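MIPZ (PDB 2XJ9) is a division-plane positioning ATPase and cell division inhibitor that forms gradients through localized dimerization and nucleoid binding. Local coordinates at residues D135-V138 against D139-M142; T162-E165 against G166-R170; A205-R209 against V210-I214. The protein carries 1 engineered substitution. All coordinates share one frame; numbering follows the deposited sequence.

Contact 1 of 3, residues D135-V138 against D139-M142; sequences DSFV and DFDM. With AGS (phosphothiophosphoric acid-adenylate ester), chain F.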
# COMPACT_ATOMS: atom_id res chain seq x y z
N ASP A 135 -3.76 -11.14 -2.30
CA ASP A 135 -3.54 -12.44 -2.88
C ASP A 135 -2.38 -12.33 -3.88
O ASP A 135 -2.58 -12.14 -5.07
CB ASP A 135 -4.83 -12.81 -3.60
CG ASP A 135 -4.87 -14.24 -4.01
OD1 ASP A 135 -5.46 -14.52 -5.08
OD2 ASP A 135 -4.34 -15.08 -3.25
N SER A 136 -1.15 -12.41 -3.38
CA SER A 136 -0.02 -12.02 -4.20
C SER A 136 1.30 -12.33 -3.50
O SER A 136 1.44 -12.08 -2.30
CB SER A 136 -0.10 -10.52 -4.51
OG SER A 136 1.12 -10.04 -5.05
N PHE A 137 2.25 -12.85 -4.26
CA PHE A 137 3.55 -13.16 -3.73
C PHE A 137 4.37 -11.95 -3.33
O PHE A 137 5.29 -12.03 -2.51
CB PHE A 137 4.28 -14.02 -4.71
CG PHE A 137 3.99 -15.47 -4.55
CD1 PHE A 137 3.14 -16.13 -5.42
CD2 PHE A 137 4.55 -16.18 -3.49
CE1 PHE A 137 2.87 -17.47 -5.24
CE2 PHE A 137 4.28 -17.53 -3.33
CZ PHE A 137 3.43 -18.17 -4.20
N VAL A 138 4.02 -10.81 -3.90
CA VAL A 138 4.64 -9.55 -3.54
C VAL A 138 4.31 -9.21 -2.10
O VAL A 138 5.18 -8.83 -1.33
CB VAL A 138 4.17 -8.43 -4.48
CG1 VAL A 138 4.81 -7.10 -4.12
CG2 VAL A 138 4.48 -8.80 -5.91
N ASP A 139 3.04 -9.36 -1.72
CA ASP A 139 2.64 -9.17 -0.32
C ASP A 139 3.25 -10.25 0.55
O ASP A 139 3.83 -9.97 1.57
CB ASP A 139 1.12 -9.18 -0.15
CG ASP A 139 0.45 -7.91 -0.67
OD1 ASP A 139 0.91 -7.32 -1.66
OD2 ASP A 139 -0.57 -7.50 -0.10
N PHE A 140 3.12 -11.50 0.11
CA PHE A 140 3.57 -12.63 0.89
C PHE A 140 5.02 -12.52 1.34
O PHE A 140 5.41 -13.15 2.32
CB PHE A 140 3.39 -13.91 0.11
CG PHE A 140 3.78 -15.13 0.88
CD1 PHE A 140 5.02 -15.71 0.72
CD2 PHE A 140 2.90 -15.71 1.77
CE1 PHE A 140 5.36 -16.85 1.42
CE2 PHE A 140 3.24 -16.84 2.47
CZ PHE A 140 4.47 -17.40 2.30
N ASP A 141 5.81 -11.74 0.63
CA ASP A 141 7.25 -11.69 0.90
C ASP A 141 7.60 -10.96 2.20
O ASP A 141 8.74 -11.01 2.66
CB ASP A 141 7.98 -11.03 -0.26
CG ASP A 141 9.47 -11.17 -0.16
OD1 ASP A 141 10.17 -10.13 -0.23
OD2 ASP A 141 9.95 -12.32 0.00
N MET A 142 6.63 -10.24 2.76
CA MET A 142 6.81 -9.59 4.06
C MET A 142 6.40 -10.51 5.21
O MET A 142 6.71 -10.25 6.38
CB MET A 142 6.07 -8.24 4.12
CG MET A 142 6.71 -7.17 3.21
SD MET A 142 8.44 -6.83 3.65
CE MET A 142 8.23 -6.00 5.24
PG AGS F . 4.41 -0.28 -1.20
S1G AGS F . 5.74 -0.13 -1.89
O2G AGS F . 3.79 0.97 -0.57
O3G AGS F . 4.35 -1.49 -0.30
PB AGS F . 3.62 -0.51 -4.00
O1B AGS F . 3.11 0.87 -4.31
O2B AGS F . 5.01 -0.97 -4.27
O3B AGS F . 3.39 -0.69 -2.40
PA AGS F . 2.90 -2.87 -5.35
O1A AGS F . 3.53 -2.44 -6.64
O2A AGS F . 3.60 -3.91 -4.51
O3A AGS F . 2.52 -1.51 -4.58
O5' AGS F . 1.43 -3.43 -5.64
C5' AGS F . 0.49 -3.67 -4.61
C4' AGS F . -0.10 -5.07 -4.81
O4' AGS F . -0.87 -5.09 -6.00
C3' AGS F . 0.92 -6.19 -4.99
O3' AGS F . 0.48 -7.40 -4.35
C2' AGS F . 0.99 -6.45 -6.47
O2' AGS F . 1.11 -7.85 -6.52
C1' AGS F . -0.37 -6.04 -6.95
N9 AGS F . -0.61 -5.31 -8.24
C8 AGS F . -0.28 -4.02 -8.45
N7 AGS F . -0.72 -3.63 -9.66
C5 AGS F . -1.36 -4.66 -10.25
C6 AGS F . -2.06 -4.87 -11.55
N6 AGS F . -2.16 -3.88 -12.47
N1 AGS F . -2.60 -6.09 -11.76
C2 AGS F . -2.50 -7.08 -10.82
N3 AGS F . -1.89 -6.96 -9.63
C4 AGS F . -1.31 -5.77 -9.30

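Contact 2 of 3, residues T162-E165 against G166-R170; sequences TVWE and GRKQR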
# COMPACT_ATOMS: atom_id res chain seq x y z
N THR A 162 8.18 -8.94 13.42
CA THR A 162 7.57 -7.84 14.15
C THR A 162 6.48 -8.32 15.12
O THR A 162 6.35 -7.79 16.22
CB THR A 162 7.02 -6.77 13.20
OG1 THR A 162 8.12 -6.04 12.63
CG2 THR A 162 6.07 -5.82 13.93
N VAL A 163 5.69 -9.31 14.72
CA VAL A 163 4.62 -9.79 15.59
C VAL A 163 5.18 -10.77 16.61
O VAL A 163 4.69 -10.85 17.75
CB VAL A 163 3.54 -10.49 14.77
CG1 VAL A 163 2.43 -10.96 15.68
CG2 VAL A 163 3.00 -9.55 13.73
N TRP A 164 6.18 -11.53 16.20
CA TRP A 164 6.82 -12.53 17.03
C TRP A 164 7.51 -11.85 18.21
O TRP A 164 7.66 -12.45 19.28
CB TRP A 164 7.84 -13.30 16.19
CG TRP A 164 7.91 -14.76 16.50
CD1 TRP A 164 7.13 -15.75 15.99
CD2 TRP A 164 8.83 -15.40 17.40
NE1 TRP A 164 7.49 -16.97 16.51
CE2 TRP A 164 8.54 -16.78 17.38
CE3 TRP A 164 9.87 -14.94 18.22
CZ2 TRP A 164 9.25 -17.71 18.15
CZ3 TRP A 164 10.58 -15.86 18.98
CH2 TRP A 164 10.26 -17.23 18.94
N GLU A 165 7.92 -10.60 18.02
CA GLU A 165 8.58 -9.84 19.08
C GLU A 165 7.54 -9.08 19.91
O GLU A 165 7.75 -8.76 21.07
CB GLU A 165 9.63 -8.88 18.51
CG GLU A 165 10.57 -8.23 19.54
CD GLU A 165 11.80 -9.08 19.88
OE1 GLU A 165 12.48 -8.78 20.90
OE2 GLU A 165 12.09 -10.04 19.13
N GLY A 166 6.41 -8.79 19.30
CA GLY A 166 5.33 -8.14 20.02
C GLY A 166 4.66 -9.15 20.93
O GLY A 166 3.76 -8.78 21.69
N ARG A 167 5.07 -10.41 20.84
CA ARG A 167 4.57 -11.45 21.74
C ARG A 167 5.54 -11.57 22.88
O ARG A 167 5.16 -11.50 24.04
CB ARG A 167 4.37 -12.80 21.05
CG ARG A 167 3.10 -12.84 20.19
CD ARG A 167 2.49 -14.23 20.01
NE ARG A 167 2.69 -14.78 18.70
CZ ARG A 167 1.86 -15.32 17.82
NH1 ARG A 167 0.54 -15.46 17.95
NH2 ARG A 167 2.45 -15.75 16.73
N LYS A 168 6.82 -11.72 22.54
CA LYS A 168 7.85 -11.72 23.57
C LYS A 168 7.74 -10.49 24.48
O LYS A 168 8.12 -10.54 25.65
CB LYS A 168 9.26 -11.85 22.97
CG LYS A 168 9.49 -13.19 22.26
CD LYS A 168 10.93 -13.67 22.35
CE LYS A 168 11.90 -12.81 21.54
NZ LYS A 168 12.44 -13.51 20.34
N GLN A 169 7.19 -9.40 23.95
CA GLN A 169 6.99 -8.19 24.76
C GLN A 169 5.69 -8.26 25.55
O GLN A 169 5.48 -7.47 26.47
CB GLN A 169 7.01 -6.93 23.90
CG GLN A 169 6.56 -5.65 24.63
CD GLN A 169 6.34 -4.45 23.70
OE1 GLN A 169 5.49 -3.58 23.96
NE2 GLN A 169 7.12 -4.39 22.61
N ARG A 170 4.82 -9.19 25.18
CA ARG A 170 3.63 -9.47 25.98
C ARG A 170 3.92 -10.57 26.99
O ARG A 170 3.09 -10.86 27.86
CB ARG A 170 2.44 -9.87 25.10
CG ARG A 170 1.60 -8.70 24.65
CD ARG A 170 0.17 -8.83 25.11
NE ARG A 170 -0.35 -10.16 24.83
CZ ARG A 170 -1.62 -10.50 25.03
NH1 ARG A 170 -2.03 -11.74 24.76
NH2 ARG A 170 -2.50 -9.61 25.48

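Contact 3 of 3, residues A205-R209 against V210-I214; sequences ALAKR and VGFRI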
# COMPACT_ATOMS: atom_id res chain seq x y z
N ALA A 205 1.68 -23.44 5.20
CA ALA A 205 2.95 -23.92 5.71
C ALA A 205 3.48 -22.92 6.71
O ALA A 205 3.94 -23.29 7.79
CB ALA A 205 3.94 -24.11 4.58
N LEU A 206 3.40 -21.65 6.32
CA LEU A 206 3.88 -20.54 7.14
C LEU A 206 3.11 -20.43 8.44
O LEU A 206 3.70 -20.13 9.48
CB LEU A 206 3.75 -19.24 6.36
CG LEU A 206 4.40 -18.02 7.02
CD1 LEU A 206 5.82 -18.33 7.32
CD2 LEU A 206 4.31 -16.82 6.08
N ALA A 207 1.81 -20.66 8.39
CA ALA A 207 0.97 -20.60 9.58
C ALA A 207 1.53 -21.53 10.66
O ALA A 207 1.71 -21.14 11.81
CB ALA A 207 -0.47 -20.95 9.24
N LYS A 208 1.83 -22.77 10.27
CA LYS A 208 2.41 -23.74 11.20
C LYS A 208 3.75 -23.26 11.78
O LYS A 208 4.07 -23.55 12.92
CB LYS A 208 2.61 -25.10 10.51
CG LYS A 208 1.34 -25.77 9.99
CD LYS A 208 1.63 -27.19 9.49
CE LYS A 208 0.65 -27.65 8.39
NZ LYS A 208 0.96 -27.08 7.04
N ARG A 209 4.55 -22.56 10.99
CA ARG A 209 5.85 -22.12 11.45
C ARG A 209 5.76 -20.92 12.37
O ARG A 209 6.57 -20.78 13.28
CB ARG A 209 6.77 -21.78 10.27
CG ARG A 209 7.83 -22.82 9.96
CD ARG A 209 7.31 -23.73 8.89
NE ARG A 209 8.17 -23.96 7.76
CZ ARG A 209 8.03 -24.83 6.77
NH1 ARG A 209 7.04 -25.72 6.67
NH2 ARG A 209 8.98 -24.79 5.85
N VAL A 210 4.78 -20.05 12.13
CA VAL A 210 4.77 -18.71 12.72
C VAL A 210 3.63 -18.46 13.69
O VAL A 210 3.65 -17.51 14.46
CB VAL A 210 4.76 -17.61 11.62
CG1 VAL A 210 4.37 -16.26 12.22
CG2 VAL A 210 6.11 -17.53 10.93
N GLY A 211 2.61 -19.31 13.63
CA GLY A 211 1.53 -19.23 14.59
C GLY A 211 0.45 -18.19 14.33
O GLY A 211 0.04 -17.44 15.24
N PHE A 212 -0.04 -18.14 13.10
CA PHE A 212 -1.29 -17.45 12.87
C PHE A 212 -2.30 -18.42 12.27
O PHE A 212 -1.95 -19.55 11.90
CB PHE A 212 -1.09 -16.21 11.98
CG PHE A 212 -0.48 -16.50 10.66
CD1 PHE A 212 0.85 -16.20 10.42
CD2 PHE A 212 -1.24 -17.06 9.64
CE1 PHE A 212 1.42 -16.47 9.19
CE2 PHE A 212 -0.68 -17.33 8.40
CZ PHE A 212 0.65 -17.03 8.18
N ARG A 213 -3.55 -17.98 12.22
CA ARG A 213 -4.59 -18.75 11.59
C ARG A 213 -5.26 -17.92 10.51
O ARG A 213 -5.49 -16.73 10.67
CB ARG A 213 -5.60 -19.20 12.63
CG ARG A 213 -6.05 -18.12 13.56
CD ARG A 213 -7.22 -18.57 14.41
NE ARG A 213 -7.81 -17.43 15.10
CZ ARG A 213 -8.98 -16.89 14.77
NH1 ARG A 213 -9.69 -17.40 13.79
NH2 ARG A 213 -9.45 -15.85 15.44
N ILE A 214 -5.57 -18.56 9.40
CA ILE A 214 -6.12 -17.86 8.27
C ILE A 214 -7.61 -17.56 8.45
O ILE A 214 -8.39 -18.41 8.87
CB ILE A 214 -5.89 -18.64 6.97
CG1 ILE A 214 -4.40 -18.91 6.80
CG2 ILE A 214 -6.45 -17.88 5.79
CD1 ILE A 214 -4.10 -20.07 5.91

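Contact 1 of 3, residues D135-V138 against D139-M142
Ser136 N-caps the short helix 137-140, and Asp139 CB rests against the Ser136 carbonyl, in a P-loop ATPase whose nucleotide here lies between two subunits. Ser136 OG accepts the capping bond from Val138 N at 3.2 Å and shares a hydrogen bond with ribose O2' of the nucleotide at 2.6 Å. Asp139 can be followed outward. Its CB is 3.6 Å from Ser136 O; CG lies beside the backbone N, opposite the carbonyl carbon (chi1 -73°), which carries the carboxylate toward the ribose; OD1 then accepts from O3' at 2.7 Å, while OD2 takes the backbone N-H of Asn134, so both oxygens are held. An alanine in place of Ser136 would probably leave the helix start uncapped and O2' without its serine mate. Behind the cap, Phe140 N donates to Ser136 O at 3.0 Å; Asp141 N reaches Phe137 O only weakly. Phe137 CD2 and Phe140 CD1 meet obliquely, and the Phe140 side chain packs on Leu199 and Arg202. Asp141 OD2 forms a salt bridge with Arg50 of the second subunit. Val138 CG1 touches alpha-phosphate oxygen O2A of the nucleotide at 3.4 Å.

Contact 2 of 3, residues T162-E165 against G166-R170
Trp164 and Lys168 meet in a local contact one turn apart, near the C-terminal end of helix 158-168, with Glu165 joining them from the next position along the chain. Lys168 bends back along the helix. Its CG stands opposite its own carbonyl carbon (chi1 -65°), 3.6 Å from Trp164 O, and further bends carry CD to within 4.0 Å of Trp164 CZ3. The amine arrives at the rim of the indole: NZ lies near the ring plane, 3.3 Å from CZ3, on the six-membered ring and well away from the indole nitrogen. Because it comes at the edge and not over a face, this is not a cation-pi stack. Glu165 approaches the same lysine from another direction. Its CG is anti to the backbone N (chi1 -169°) and the chain then turns at CG, bringing OE2 against Lys168 CE and into a long salt bridge with NZ at 3.7 Å. All three side chains are exposed, so solvent probably weakens this pairing.

The helix belongs to the connection between strands 128-134 and 180-186, parallel neighbours in the central sheet of this P-loop ATPase, and so forms part of a beta-alpha-beta crossover. Its inner side bears Val163 and Arg167, which both pack on Trp181 of strand 180-186. Arg167 CG lies 3.5 Å from Val163 O, and the guanidinium group extends beyond the helix: NH2 probably donates to Gly211 O, and NH1 makes a weaker bond to Met179 O.

Among the backbone bonds, Gly166 N reaches Thr162 O at 3.2 Å, Lys168 N binds Trp164 O weakly, and Gln169 N donates to Glu165 O at 3.0 Å.

Contact 3 of 3, residues A205-R209 against V210-I214
Ala207 sits against the Phe212 ring at the centre of this contact, where the end of helix 194-210 folds over into the strand that follows it. Ala207 CA stands over one ring face, 3.9 Å from the ring centroid and 16° off the ring normal, a CH-pi contact displaced somewhat toward the rim. The methyl lies on the same side, past the rim, with Ala207 CB 3.7 Å from Phe212 CE2. What brings the ring back over the helix is its first torsion: CG lies between the backbone N and the carbonyl carbon (chi1 57°).

Leu206 meets the same ring obliquely, its CG 4.0 Å from Phe212 CE1. Leu206 and Val210, one turn apart, run side by side and point the same way, their tips touching through Leu206 CD1 and Val210 CG2 at 3.7 Å. Trp181 of strand 180-186 extends the apolar cluster, touching Val210 and meeting Phe212 edge-to-face.

Outward lies the backbone of the helix end. Leu206 O accepts from Val210 N at 2.9 Å, and Ala207 O takes two donors: Gly211 N at 2.7 Å, and Val210 N at 3.3 Å from well above the carbonyl plane. Gly211 then leaves helical geometry with a positive phi of 81°, at backbone angles where any side chain would collide with the carbonyl oxygen of Val210, which favours glycine.

At the polar edge Arg213 forms a salt bridge with Asp180, while its backbone pairs with Trp181 and Val183. The glycine-terminated helix thus delivers the chain into strand 213-215, at the sheet's edge within this chain, completing a beta-alpha-beta unit with the parallel strand 180-186.

The three contacts follow one another along the chain without overlap, and only contact 1 touches the nucleotide. Contact 3 lies next to it, the centres about 15 Å apart, and the two join where Phe140 CE2 packs on Leu206 CD2 at 3.8 Å. Contact 2 is also about 15 Å from contact 3, centre to centre; the probable hydrogen bond that joins them spans 3.3 Å from Arg167 NH2 to Gly211 O. Contacts 1 and 2 do not touch, their nearest atoms being about 7 Å apart, and the side chain of Thr162 remains about 14 Å from a bound nucleotide. Strand 180-186 gives contacts 2 and 3 a shared neighbour through Trp181.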